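Local coordinates for extracellular solute-binding protein family 1 (Arthrobacter chlorophenolicus, PDB 4R2F) that binds the disaccharide laminaribiose and, as a sugar-binding protein of the extracellular solute-binding family, probably delivers such sugars to a membrane transporter, at residues 39-44 with 69-74; 89-94 with 316-321; 129-134 with 350-355; 162-167 with 270-275; 193-198 with 260-265. All blocks are in the same frame, centred on the assembly; numbering follows the deposited sequence.

Contact 1: residues 39-44 with 69-74; sequences AIKFWD and KATYQI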
# COMPACT_ATOMS: atom_id res chain seq x y z
N ALA A 39 7.56 20.23 21.69
CA ALA A 39 6.46 19.60 20.97
C ALA A 39 6.85 18.26 20.34
O ALA A 39 7.97 18.10 19.85
CB ALA A 39 5.93 20.54 19.89
N ILE A 40 5.94 17.30 20.35
CA ILE A 40 6.17 16.03 19.65
C ILE A 40 5.83 16.25 18.19
O ILE A 40 4.69 16.54 17.87
CB ILE A 40 5.35 14.86 20.26
CG1 ILE A 40 5.95 14.42 21.60
CG2 ILE A 40 5.26 13.66 19.31
CD1 ILE A 40 7.43 14.11 21.57
N LYS A 41 6.83 16.13 17.32
CA LYS A 41 6.58 16.21 15.88
C LYS A 41 6.06 14.90 15.31
O LYS A 41 6.74 13.88 15.38
CB LYS A 41 7.85 16.60 15.13
CG LYS A 41 8.29 18.02 15.44
CD LYS A 41 9.67 18.28 14.87
CE LYS A 41 10.11 19.69 15.23
NZ LYS A 41 11.49 19.90 14.72
N PHE A 42 4.87 14.96 14.72
CA PHE A 42 4.26 13.84 14.03
C PHE A 42 4.23 14.13 12.55
O PHE A 42 3.65 15.13 12.11
CB PHE A 42 2.86 13.64 14.56
CG PHE A 42 2.10 12.52 13.90
CD1 PHE A 42 2.62 11.24 13.83
CD2 PHE A 42 0.83 12.75 13.40
CE1 PHE A 42 1.90 10.23 13.24
CE2 PHE A 42 0.09 11.73 12.83
CZ PHE A 42 0.63 10.48 12.73
N TRP A 43 4.87 13.26 11.77
CA TRP A 43 4.81 13.34 10.32
C TRP A 43 3.88 12.25 9.80
O TRP A 43 3.98 11.09 10.19
CB TRP A 43 6.20 13.13 9.72
CG TRP A 43 7.16 14.28 9.90
CD1 TRP A 43 7.01 15.39 10.69
CD2 TRP A 43 8.44 14.41 9.28
NE1 TRP A 43 8.12 16.20 10.59
CE2 TRP A 43 9.01 15.63 9.73
CE3 TRP A 43 9.16 13.62 8.38
CZ2 TRP A 43 10.28 16.07 9.32
CZ3 TRP A 43 10.42 14.06 7.95
CH2 TRP A 43 10.97 15.28 8.44
N ASP A 44 3.04 12.64 8.84
CA ASP A 44 1.98 11.79 8.30
C ASP A 44 1.96 11.91 6.77
O ASP A 44 2.41 12.92 6.22
CB ASP A 44 0.63 12.25 8.86
CG ASP A 44 -0.48 11.18 8.74
OD1 ASP A 44 -0.16 9.97 8.66
OD2 ASP A 44 -1.67 11.56 8.79
N LYS A 69 2.56 18.47 23.83
CA LYS A 69 1.71 18.78 22.69
C LYS A 69 2.36 18.10 21.46
O LYS A 69 3.54 17.69 21.54
CB LYS A 69 1.64 20.31 22.52
CG LYS A 69 2.96 20.97 22.90
CD LYS A 69 2.92 22.48 22.92
CE LYS A 69 4.16 23.01 23.63
NZ LYS A 69 4.42 24.42 23.24
N ALA A 70 1.60 17.99 20.37
CA ALA A 70 2.08 17.40 19.12
C ALA A 70 1.83 18.36 17.97
O ALA A 70 0.79 19.01 17.94
CB ALA A 70 1.35 16.10 18.84
N THR A 71 2.75 18.41 17.01
CA THR A 71 2.53 19.15 15.78
C THR A 71 2.34 18.14 14.64
O THR A 71 2.91 17.05 14.67
CB THR A 71 3.68 20.14 15.51
OG1 THR A 71 4.92 19.43 15.35
CG2 THR A 71 3.82 21.12 16.67
N TYR A 72 1.54 18.51 13.66
CA TYR A 72 1.26 17.65 12.52
C TYR A 72 1.90 18.21 11.27
O TYR A 72 1.78 19.39 10.98
CB TYR A 72 -0.25 17.56 12.31
CG TYR A 72 -0.74 16.61 11.23
CD1 TYR A 72 -1.04 15.28 11.53
CD2 TYR A 72 -0.99 17.05 9.94
CE1 TYR A 72 -1.52 14.41 10.57
CE2 TYR A 72 -1.47 16.18 8.97
CZ TYR A 72 -1.74 14.85 9.30
OH TYR A 72 -2.22 13.98 8.36
N GLN A 73 2.56 17.36 10.51
CA GLN A 73 3.17 17.78 9.27
C GLN A 73 3.01 16.70 8.20
O GLN A 73 3.25 15.53 8.48
CB GLN A 73 4.63 18.02 9.57
CG GLN A 73 5.56 17.91 8.40
CD GLN A 73 6.15 19.22 8.14
OE1 GLN A 73 5.55 20.06 7.47
NE2 GLN A 73 7.32 19.46 8.73
N ILE A 74 2.61 17.10 7.00
CA ILE A 74 2.40 16.18 5.88
C ILE A 74 3.66 16.04 5.05
O ILE A 74 4.23 17.03 4.63
CB ILE A 74 1.29 16.65 4.93
CG1 ILE A 74 -0.04 16.77 5.67
CG2 ILE A 74 1.14 15.68 3.77
CD1 ILE A 74 -1.08 17.58 4.90

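Contact 2: residues 89-94 with 316-321; sequences ASKTGP and YTNTPS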
# COMPACT_ATOMS: atom_id res chain seq x y z
N ALA A 89 19.16 11.50 8.97
CA ALA A 89 20.63 11.59 8.95
C ALA A 89 21.13 12.99 9.35
O ALA A 89 22.22 13.12 9.91
CB ALA A 89 21.18 11.19 7.61
N SER A 90 20.31 14.01 9.12
CA SER A 90 20.65 15.38 9.44
C SER A 90 20.00 15.83 10.75
O SER A 90 20.05 17.01 11.09
CB SER A 90 20.24 16.29 8.29
OG SER A 90 18.83 16.35 8.22
N LYS A 91 19.39 14.89 11.48
CA LYS A 91 18.77 15.18 12.79
C LYS A 91 17.65 16.25 12.69
O LYS A 91 17.48 17.06 13.58
CB LYS A 91 19.86 15.62 13.79
CG LYS A 91 19.71 15.14 15.23
CD LYS A 91 19.84 13.62 15.36
CE LYS A 91 21.19 13.07 14.91
NZ LYS A 91 22.23 13.05 15.98
N THR A 92 16.88 16.24 11.61
CA THR A 92 15.75 17.17 11.45
C THR A 92 14.42 16.42 11.26
O THR A 92 13.44 16.97 10.76
CB THR A 92 15.97 18.09 10.24
OG1 THR A 92 16.33 17.28 9.11
CG2 THR A 92 17.09 19.11 10.53
N GLY A 93 14.38 15.17 11.72
CA GLY A 93 13.22 14.31 11.54
C GLY A 93 12.24 14.40 12.70
O GLY A 93 12.48 15.12 13.70
N PRO A 94 11.12 13.67 12.60
CA PRO A 94 10.07 13.74 13.60
C PRO A 94 10.33 12.84 14.80
O PRO A 94 11.25 12.00 14.79
CB PRO A 94 8.87 13.22 12.82
CG PRO A 94 9.46 12.14 11.98
CD PRO A 94 10.80 12.68 11.55
N TYR A 316 10.84 7.52 16.91
CA TYR A 316 12.25 7.75 16.61
C TYR A 316 13.03 8.20 17.84
O TYR A 316 12.46 8.80 18.74
CB TYR A 316 12.39 8.86 15.57
CG TYR A 316 11.74 8.54 14.23
CD1 TYR A 316 10.38 8.68 14.04
CD2 TYR A 316 12.50 8.10 13.17
CE1 TYR A 316 9.79 8.39 12.82
CE2 TYR A 316 11.93 7.81 11.95
CZ TYR A 316 10.58 7.96 11.77
OH TYR A 316 10.02 7.69 10.52
N THR A 317 14.35 7.95 17.83
CA THR A 317 15.20 8.35 18.94
C THR A 317 15.28 9.86 19.11
O THR A 317 15.48 10.34 20.21
CB THR A 317 16.64 7.80 18.83
OG1 THR A 317 17.19 8.17 17.56
CG2 THR A 317 16.65 6.26 18.98
N ASN A 318 15.14 10.60 18.01
CA ASN A 318 15.15 12.05 18.08
C ASN A 318 13.82 12.58 18.54
O ASN A 318 12.98 12.97 17.72
CB ASN A 318 15.52 12.66 16.73
CG ASN A 318 15.67 14.18 16.81
OD1 ASN A 318 15.62 14.76 17.89
ND2 ASN A 318 15.80 14.83 15.66
N THR A 319 13.62 12.58 19.86
CA THR A 319 12.39 13.07 20.48
C THR A 319 12.81 13.91 21.67
O THR A 319 13.81 13.62 22.31
CB THR A 319 11.46 11.90 20.96
OG1 THR A 319 10.34 12.42 21.70
CG2 THR A 319 12.21 10.91 21.85
N PRO A 320 12.04 14.95 21.98
CA PRO A 320 12.32 15.69 23.20
C PRO A 320 11.98 14.89 24.43
O PRO A 320 12.51 15.15 25.49
CB PRO A 320 11.40 16.92 23.09
CG PRO A 320 10.30 16.46 22.20
CD PRO A 320 10.97 15.58 21.19
N SER A 321 11.07 13.91 24.31
CA SER A 321 10.72 13.05 25.45
C SER A 321 10.15 11.74 24.96
O SER A 321 9.09 11.73 24.33
CB SER A 321 9.66 13.74 26.32
OG SER A 321 9.15 12.82 27.28
O HOH W 1 15.82 13.17 13.36
O HOH W 2 12.04 15.15 16.30

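Contact 3: residues 129-134 with 350-355; sequences FDDFLP and VFKSIT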
# COMPACT_ATOMS: atom_id res chain seq x y z
N PHE A 129 -5.11 -3.53 23.23
CA PHE A 129 -4.30 -4.60 22.65
C PHE A 129 -5.12 -5.84 22.26
O PHE A 129 -4.97 -6.39 21.15
CB PHE A 129 -3.17 -4.98 23.60
CG PHE A 129 -2.19 -5.93 23.00
CD1 PHE A 129 -1.20 -5.47 22.14
CD2 PHE A 129 -2.27 -7.30 23.25
CE1 PHE A 129 -0.30 -6.35 21.56
CE2 PHE A 129 -1.38 -8.18 22.67
CZ PHE A 129 -0.39 -7.70 21.83
N ASP A 130 -6.00 -6.26 23.16
CA ASP A 130 -6.94 -7.33 22.92
C ASP A 130 -7.84 -7.09 21.70
O ASP A 130 -8.41 -8.03 21.19
CB ASP A 130 -7.84 -7.54 24.14
CG ASP A 130 -8.77 -8.70 23.97
OD1 ASP A 130 -8.26 -9.84 23.92
OD2 ASP A 130 -9.99 -8.48 23.88
N ASP A 131 -8.00 -5.84 21.26
CA ASP A 131 -8.83 -5.52 20.08
C ASP A 131 -8.06 -5.65 18.73
O ASP A 131 -8.66 -5.60 17.67
CB ASP A 131 -9.42 -4.11 20.23
CG ASP A 131 -10.53 -3.79 19.23
OD1 ASP A 131 -11.32 -4.68 18.86
OD2 ASP A 131 -10.61 -2.62 18.81
N PHE A 132 -6.75 -5.84 18.77
CA PHE A 132 -5.98 -6.00 17.53
C PHE A 132 -6.50 -7.23 16.82
O PHE A 132 -6.87 -8.19 17.48
CB PHE A 132 -4.48 -6.19 17.76
CG PHE A 132 -3.71 -4.91 17.90
CD1 PHE A 132 -3.70 -3.97 16.88
CD2 PHE A 132 -2.98 -4.65 19.07
CE1 PHE A 132 -2.98 -2.78 17.01
CE2 PHE A 132 -2.26 -3.47 19.20
CZ PHE A 132 -2.26 -2.54 18.16
N LEU A 133 -6.52 -7.22 15.50
CA LEU A 133 -6.84 -8.42 14.75
C LEU A 133 -5.71 -9.42 14.91
O LEU A 133 -4.58 -9.05 15.23
CB LEU A 133 -7.09 -8.12 13.27
CG LEU A 133 -8.39 -7.35 12.97
CD1 LEU A 133 -8.30 -6.78 11.56
CD2 LEU A 133 -9.61 -8.25 13.11
N PRO A 134 -6.02 -10.71 14.71
CA PRO A 134 -4.97 -11.71 14.84
C PRO A 134 -3.88 -11.52 13.79
O PRO A 134 -4.16 -11.20 12.63
CB PRO A 134 -5.71 -13.05 14.63
CG PRO A 134 -7.16 -12.74 14.79
CD PRO A 134 -7.32 -11.31 14.36
N VAL A 350 -6.96 -2.36 11.62
CA VAL A 350 -6.26 -3.47 12.28
C VAL A 350 -6.90 -3.82 13.63
O VAL A 350 -6.38 -4.66 14.38
CB VAL A 350 -4.76 -3.19 12.49
CG1 VAL A 350 -4.05 -3.03 11.15
CG2 VAL A 350 -4.54 -1.98 13.40
N PHE A 351 -8.02 -3.17 13.91
CA PHE A 351 -8.75 -3.36 15.16
C PHE A 351 -10.11 -3.97 14.89
O PHE A 351 -10.86 -3.49 14.05
CB PHE A 351 -8.93 -2.03 15.89
CG PHE A 351 -7.67 -1.51 16.50
CD1 PHE A 351 -7.03 -2.20 17.53
CD2 PHE A 351 -7.12 -0.31 16.07
CE1 PHE A 351 -5.87 -1.71 18.09
CE2 PHE A 351 -5.95 0.17 16.63
CZ PHE A 351 -5.32 -0.53 17.64
N LYS A 352 -10.42 -5.03 15.63
CA LYS A 352 -11.67 -5.79 15.46
C LYS A 352 -12.94 -4.94 15.58
O LYS A 352 -13.86 -5.07 14.77
CB LYS A 352 -11.71 -6.96 16.46
CG LYS A 352 -12.93 -7.82 16.31
CD LYS A 352 -12.73 -9.20 16.90
CE LYS A 352 -13.71 -10.18 16.27
NZ LYS A 352 -14.10 -11.26 17.21
N SER A 353 -12.98 -4.06 16.58
CA SER A 353 -14.13 -3.20 16.79
C SER A 353 -14.39 -2.32 15.58
O SER A 353 -15.54 -2.06 15.24
CB SER A 353 -13.93 -2.31 18.02
OG SER A 353 -12.72 -1.56 17.94
N ILE A 354 -13.34 -1.85 14.93
CA ILE A 354 -13.52 -0.99 13.76
C ILE A 354 -14.07 -1.82 12.60
O ILE A 354 -14.94 -1.35 11.87
CB ILE A 354 -12.22 -0.27 13.35
CG1 ILE A 354 -11.71 0.56 14.53
CG2 ILE A 354 -12.50 0.64 12.16
CD1 ILE A 354 -10.37 1.25 14.32
N THR A 355 -13.59 -3.05 12.46
CA THR A 355 -14.10 -3.94 11.39
C THR A 355 -15.56 -4.35 11.59
O THR A 355 -16.17 -4.88 10.68
CB THR A 355 -13.33 -5.29 11.26
OG1 THR A 355 -13.55 -6.10 12.42
CG2 THR A 355 -11.84 -5.07 11.02

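Contact 4: residues 162-167 with 270-275; sequences KSLFEK and KAAYGM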
# COMPACT_ATOMS: atom_id res chain seq x y z
N LYS A 162 -19.39 -0.73 -13.78
CA LYS A 162 -20.44 -1.54 -14.43
C LYS A 162 -20.90 -0.99 -15.78
O LYS A 162 -21.04 -1.74 -16.75
CB LYS A 162 -21.66 -1.66 -13.55
CG LYS A 162 -21.39 -2.24 -12.17
CD LYS A 162 -22.68 -2.39 -11.37
CE LYS A 162 -23.43 -1.08 -11.24
NZ LYS A 162 -24.16 -1.03 -9.96
N SER A 163 -21.09 0.33 -15.87
CA SER A 163 -21.59 0.93 -17.11
C SER A 163 -20.64 0.68 -18.27
O SER A 163 -21.07 0.53 -19.41
CB SER A 163 -21.82 2.44 -16.93
OG SER A 163 -20.64 3.09 -16.45
N LEU A 164 -19.35 0.61 -18.00
CA LEU A 164 -18.39 0.47 -19.08
C LEU A 164 -18.25 -0.96 -19.55
O LEU A 164 -17.91 -1.21 -20.71
CB LEU A 164 -17.01 1.03 -18.66
CG LEU A 164 -17.03 2.55 -18.50
CD1 LEU A 164 -15.68 3.08 -18.06
CD2 LEU A 164 -17.44 3.20 -19.81
N PHE A 165 -18.48 -1.89 -18.64
CA PHE A 165 -18.51 -3.30 -19.01
C PHE A 165 -19.78 -3.58 -19.81
O PHE A 165 -19.74 -4.31 -20.78
CB PHE A 165 -18.40 -4.20 -17.78
CG PHE A 165 -16.98 -4.46 -17.39
CD1 PHE A 165 -16.20 -3.46 -16.79
CD2 PHE A 165 -16.38 -5.68 -17.71
CE1 PHE A 165 -14.87 -3.70 -16.48
CE2 PHE A 165 -15.05 -5.90 -17.41
CZ PHE A 165 -14.30 -4.92 -16.79
N GLU A 166 -20.88 -2.95 -19.42
CA GLU A 166 -22.13 -3.04 -20.15
C GLU A 166 -22.00 -2.46 -21.56
O GLU A 166 -22.40 -3.08 -22.53
CB GLU A 166 -23.21 -2.30 -19.37
CG GLU A 166 -24.52 -2.07 -20.08
CD GLU A 166 -25.52 -1.40 -19.16
OE1 GLU A 166 -25.15 -0.43 -18.47
OE2 GLU A 166 -26.68 -1.87 -19.12
N LYS A 167 -21.41 -1.27 -21.67
CA LYS A 167 -21.16 -0.65 -22.94
C LYS A 167 -20.31 -1.51 -23.87
O LYS A 167 -20.57 -1.57 -25.07
CB LYS A 167 -20.48 0.70 -22.76
CG LYS A 167 -20.45 1.55 -24.02
CD LYS A 167 -19.30 2.55 -24.03
CE LYS A 167 -19.57 3.75 -23.13
NZ LYS A 167 -20.38 4.80 -23.80
N LYS A 270 -13.40 6.97 -17.57
CA LYS A 270 -12.38 6.59 -18.54
C LYS A 270 -11.84 5.18 -18.17
O LYS A 270 -11.61 4.35 -19.05
CB LYS A 270 -11.29 7.66 -18.59
CG LYS A 270 -11.04 8.22 -19.98
CD LYS A 270 -10.44 7.18 -20.91
CE LYS A 270 -10.36 7.71 -22.33
NZ LYS A 270 -9.49 6.85 -23.17
N ALA A 271 -11.67 4.91 -16.88
CA ALA A 271 -11.12 3.64 -16.41
C ALA A 271 -12.24 2.64 -16.24
O ALA A 271 -13.16 2.90 -15.49
CB ALA A 271 -10.40 3.85 -15.08
N ALA A 272 -12.15 1.48 -16.88
CA ALA A 272 -13.16 0.43 -16.71
C ALA A 272 -12.77 -0.60 -15.66
O ALA A 272 -13.64 -1.22 -15.07
CB ALA A 272 -13.44 -0.28 -18.02
N TYR A 273 -11.48 -0.82 -15.45
CA TYR A 273 -11.02 -1.93 -14.63
C TYR A 273 -9.60 -1.64 -14.19
O TYR A 273 -8.87 -0.95 -14.90
CB TYR A 273 -11.13 -3.23 -15.44
CG TYR A 273 -10.84 -4.52 -14.70
CD1 TYR A 273 -11.83 -5.17 -13.97
CD2 TYR A 273 -9.60 -5.12 -14.77
CE1 TYR A 273 -11.57 -6.37 -13.30
CE2 TYR A 273 -9.33 -6.32 -14.10
CZ TYR A 273 -10.32 -6.94 -13.38
OH TYR A 273 -10.07 -8.12 -12.74
N GLY A 274 -9.24 -2.08 -13.00
CA GLY A 274 -7.88 -1.93 -12.52
C GLY A 274 -7.68 -2.16 -11.04
O GLY A 274 -8.62 -2.35 -10.30
N MET A 275 -6.42 -2.08 -10.61
CA MET A 275 -6.05 -2.35 -9.24
C MET A 275 -5.89 -1.02 -8.53
O MET A 275 -5.19 -0.15 -9.00
CB MET A 275 -4.72 -3.12 -9.19
CG MET A 275 -4.18 -3.45 -7.81
SD MET A 275 -2.41 -3.83 -7.73
CE MET A 275 -1.73 -2.23 -8.07

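Contact 5: residues 193-198 with 260-265; sequences GFATGS and DNLNAQ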
# COMPACT_ATOMS: atom_id res chain seq x y z
N GLY A 193 -8.82 -0.46 -20.16
CA GLY A 193 -9.07 -1.81 -19.65
C GLY A 193 -8.28 -2.21 -18.43
O GLY A 193 -8.63 -3.18 -17.78
N PHE A 194 -7.20 -1.50 -18.12
CA PHE A 194 -6.44 -1.77 -16.92
C PHE A 194 -5.72 -0.50 -16.50
O PHE A 194 -4.58 -0.21 -16.91
CB PHE A 194 -5.47 -2.94 -17.15
CG PHE A 194 -5.07 -3.67 -15.91
CD1 PHE A 194 -5.98 -4.44 -15.21
CD2 PHE A 194 -3.77 -3.63 -15.46
CE1 PHE A 194 -5.62 -5.13 -14.08
CE2 PHE A 194 -3.40 -4.32 -14.33
CZ PHE A 194 -4.33 -5.06 -13.63
N ALA A 195 -6.41 0.26 -15.65
CA ALA A 195 -5.96 1.58 -15.26
C ALA A 195 -4.91 1.44 -14.20
O ALA A 195 -5.08 0.69 -13.23
CB ALA A 195 -7.13 2.40 -14.74
N THR A 196 -3.82 2.16 -14.40
CA THR A 196 -2.73 2.23 -13.45
C THR A 196 -1.98 3.55 -13.66
O THR A 196 -2.40 4.38 -14.46
CB THR A 196 -1.82 1.00 -13.55
OG1 THR A 196 -1.00 0.92 -12.38
CG2 THR A 196 -0.93 1.06 -14.78
N GLY A 197 -0.89 3.76 -12.94
CA GLY A 197 -0.11 4.95 -13.09
C GLY A 197 1.19 4.86 -12.36
O GLY A 197 1.24 4.29 -11.27
N SER A 198 2.23 5.46 -12.93
CA SER A 198 3.56 5.51 -12.31
C SER A 198 4.20 6.88 -12.35
O SER A 198 5.43 7.01 -12.22
CB SER A 198 4.50 4.47 -12.96
OG SER A 198 4.75 4.78 -14.31
N ASP A 260 -3.58 12.03 -8.90
CA ASP A 260 -4.69 12.82 -9.41
C ASP A 260 -5.13 12.40 -10.79
O ASP A 260 -6.33 12.35 -11.06
CB ASP A 260 -4.33 14.33 -9.43
CG ASP A 260 -4.36 14.96 -8.05
OD1 ASP A 260 -4.89 14.35 -7.10
OD2 ASP A 260 -3.84 16.08 -7.89
N ASN A 261 -4.17 12.14 -11.68
CA ASN A 261 -4.50 11.70 -13.03
C ASN A 261 -5.29 10.41 -13.01
O ASN A 261 -6.28 10.26 -13.73
CB ASN A 261 -3.25 11.43 -13.87
CG ASN A 261 -2.43 12.68 -14.18
OD1 ASN A 261 -1.24 12.58 -14.43
ND2 ASN A 261 -3.05 13.84 -14.14
N LEU A 262 -4.83 9.47 -12.20
CA LEU A 262 -5.43 8.16 -12.11
C LEU A 262 -6.83 8.23 -11.47
O LEU A 262 -7.78 7.65 -11.99
CB LEU A 262 -4.49 7.20 -11.35
CG LEU A 262 -5.08 5.80 -11.10
CD1 LEU A 262 -5.52 5.12 -12.39
CD2 LEU A 262 -4.04 4.98 -10.37
N ASN A 263 -6.94 8.93 -10.35
CA ASN A 263 -8.24 9.16 -9.73
C ASN A 263 -9.24 9.78 -10.72
O ASN A 263 -10.38 9.33 -10.83
CB ASN A 263 -8.11 10.03 -8.49
CG ASN A 263 -7.47 9.31 -7.32
OD1 ASN A 263 -7.33 8.10 -7.31
ND2 ASN A 263 -7.09 10.07 -6.33
N ALA A 264 -8.81 10.79 -11.47
CA ALA A 264 -9.66 11.41 -12.48
C ALA A 264 -10.14 10.42 -13.53
O ALA A 264 -11.29 10.51 -13.97
CB ALA A 264 -8.97 12.60 -13.14
N GLN A 265 -9.30 9.46 -13.94
CA GLN A 265 -9.75 8.45 -14.91
C GLN A 265 -10.91 7.61 -14.35
O GLN A 265 -11.83 7.26 -15.06
CB GLN A 265 -8.63 7.51 -15.33
CG GLN A 265 -7.59 8.10 -16.27
CD GLN A 265 -6.80 7.02 -17.01
OE1 GLN A 265 -6.43 5.98 -16.44
NE2 GLN A 265 -6.58 7.25 -18.28
O HOH W 3 -4.21 4.37 -16.52

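Contact 1: residues 39-44 with 69-74
D44 OD2 lies 2.5 Å from Y72 OH, and N53 OD1 is also within reach of the hydroxyl, so the geometry leaves open which acceptor takes its proton. The carboxylate oxygen comes in at the edge of the phenol ring, near its plane, while the carboxylate itself is turned about 77° against the ring. D44 reaches the phenol because its CG stands opposite the backbone N (chi1 -161°). On the same face of the sheet the side chains of F42 and Y72 point the same way and their rings touch rim to rim, with F42 CD2 3.7 Å from Y72 CD1. On the other face Q73 lies beside W43 and lays its CG over the five-membered ring, 4.0 Å from the centroid, a CH-pi contact. Between the two sets of side chains, the parallel strands 40-44 and 70-74, inclined at 25°, pair in register. Their bonds run from I40 N to K69 O (2.7 Å) as far as D44 N to Q73 O (2.9 Å). Helix 50-61 links the strands as a beta-alpha-beta unit and supplies N53 and also Y52, which bonds D44 OD2. T98 holds D44 OD1, and F328 and Y332 of helix 322-335 pack on F42. Replacing Y72 with an alanine would probably leave D44 OD2 and N53 without a shared hydroxyl and open a gap beside the F42 ring. With hydroxyl partners at both oxygens, the buried D44 carboxylate is fixed in rotation, and a negative charge on it would probably be stabilised by those of Y52 and T98.

Contact 2: residues 89-94 with 316-321
K91, the C-prime residue of the Schellman motif that ends helix 80-89, starts a loop that faces N318, the centre of an inverse gamma turn, and Y316, two residues earlier. One apolar contact joins the side chains directly: P94 crosses the Y316 side chain obliquely, its CG 3.9 Å from Y316 CE1. P94 O sits 3.4 Å from Y316 CB. The polar part runs through two waters. One accepts from G93 N (3.0 Å) and from N318 ND2 (2.8 Å); the other donates to G93 O (2.6 Å) and to N318 O (2.8 Å). Thus G93 and N318 are tied twice, each lending a backbone atom to the second water. The N318 amide reaches the first because its CG points opposite the backbone N (chi1 -175°). Around the pair, Y316 packs on F84 and I88 of helix 80-89, and its hydroxyl bonds S97 OG, while P94 leans on W43. A leucine in place of Y316 would probably leave S97 without its phenol partner and the P94 ring with a poorer surface to rest on. The two waters match donor to acceptor where the loops do not meet directly, and the P94–Y316 packing adds an apolar contact beside them.

Contact 3: residues 129-134 with 350-355
The F132 and F351 side chains run side by side and point the same way, and their rings form an offset stack with centroids 4.5 Å apart and planes inclined by 22°. F351 CE1 comes over one face of F132, displaced toward its rim, and approaches F132 CE1 to 3.3 Å, while V350 CG2 touches F132 CE1 at 4.0 Å. D131 crosses F351 at about a right angle and uses both carboxylate oxygens on S353. OD1 accepts from S353 N (2.9 Å) through its syn lone pair; OD2 takes the S353 hydroxyl at 2.5 Å, also on the syn side but 20° out of the carboxylate plane. The S353 OG lies between its backbone N and carbonyl carbon (chi1 55°), which turns the hydroxyl to the aspartate. Two backbone bonds frame the stack, K352 N to D131 O (2.8 Å) and L133 N to V350 O (2.8 Å), and L133 CD1 rests on T355 CG2. F132 also packs on L123, V149 and P150, and V350 on L153 of strand 145-161. The whole is a single backbone bridge between two loops, with an aspartate gripping the first turn of the short, weakly bonded helix 352-355.

Contact 4: residues 162-167 with 270-275
F165, on the short helix 162-168 that directly follows the long strand 145-161, reaches across to A272 and Y273, where strand 273-275 begins and pairs antiparallel with that same strand. The helix thus packs against the start of the strand that pairs with 145-161, within a solute-binding protein fold. From CB the side chain swings with CG opposite the carbonyl carbon (chi1 -87°), and this sends the ring toward the strand. CD1 passes 3.8 Å from A272 O. CE1 comes closer, 3.1 Å from the same oxygen, which lies at the ring edge in its plane, and it also rests 4.0 Å from A272 CB. At the far tip CZ meets Y273 CD1 at 3.8 Å and touches Y273 CB, the latter again in the plane of the F165 ring; the two ring planes are inclined by 62°. L186 of helix 176-188 packs on both F165 and A272, and V170 also touches F165, closing the cluster with apolar groups. No hydrogen bond joins the two segments, although the backbone of A272 is bonded to R161 and V192. The preceding residue, L164, adds its own grip: CB lies 3.9 Å from A272 CB, and CD1 sits 3.6 Å from A271 O.

Contact 5: residues 193-198 with 260-265
Both methyls of L262 lie over one face of the T196–G197 peptide group: CD2 stands 4.1 Å almost straight above T196 C, and CD1 is on the same side, 3.8 Å from T196 O. The other flat group is the Q265 amide. Its OE1 takes a hydrogen bond from a water at 2.7 Å, tilted out of the amide plane, while A195 CB lies 4.0 Å from OE1 and falls on the other side of that plane. The same water accepts from T196 N at 3.1 Å, bridging the helix side chain to the loop backbone. At its nitrogen end the amide is bonded to D251 OD2, so both ends are held and its rotation is fixed. L262 completes the apolar side, its CD1 3.9 Å from A195 CB; this position follows from a CG that stands opposite the backbone N (chi1 175°). Helix 259-267 thus sits against the irregular loop that runs from helix 176-188 to helix 204-215, in a buried part of the solute-binding fold, with the L262 side chain about 7 Å from a bound glucose unit of laminaribiose. G197 has no side chain, and its backbone runs close past L262, with N 4.2 Å from CD2. T196 turns its own side chain from the helix, onto I204 and L208 of helix 204-215 and L408 of helix 398-408. Just beyond, S198 OG bonds V255 O, and S198 O is held by Q405 NE2.

Overall arrangement
Contacts 4 and 5 are buried and lie together, their centres about 12 Å apart: helix 259-267 is followed, after a short loop, by strand 273-275, and the backbones of A195 and Y273, and of Q265 and A271, are probably hydrogen-bonded. Both rely on apolar packing without direct hydrogen bonds between their segments, contact 5 adding a water. Contacts 1 and 2, also about 12 Å apart between centres, touch through W43 and P94 and sit on the opposite side of the chain's centre from contact 4. They are partly exposed: contact 1 is strand pairing, contact 2 largely water-bridged. Contact 3, likewise partly exposed, is separate and mixes ring stacking with carboxylate bonds.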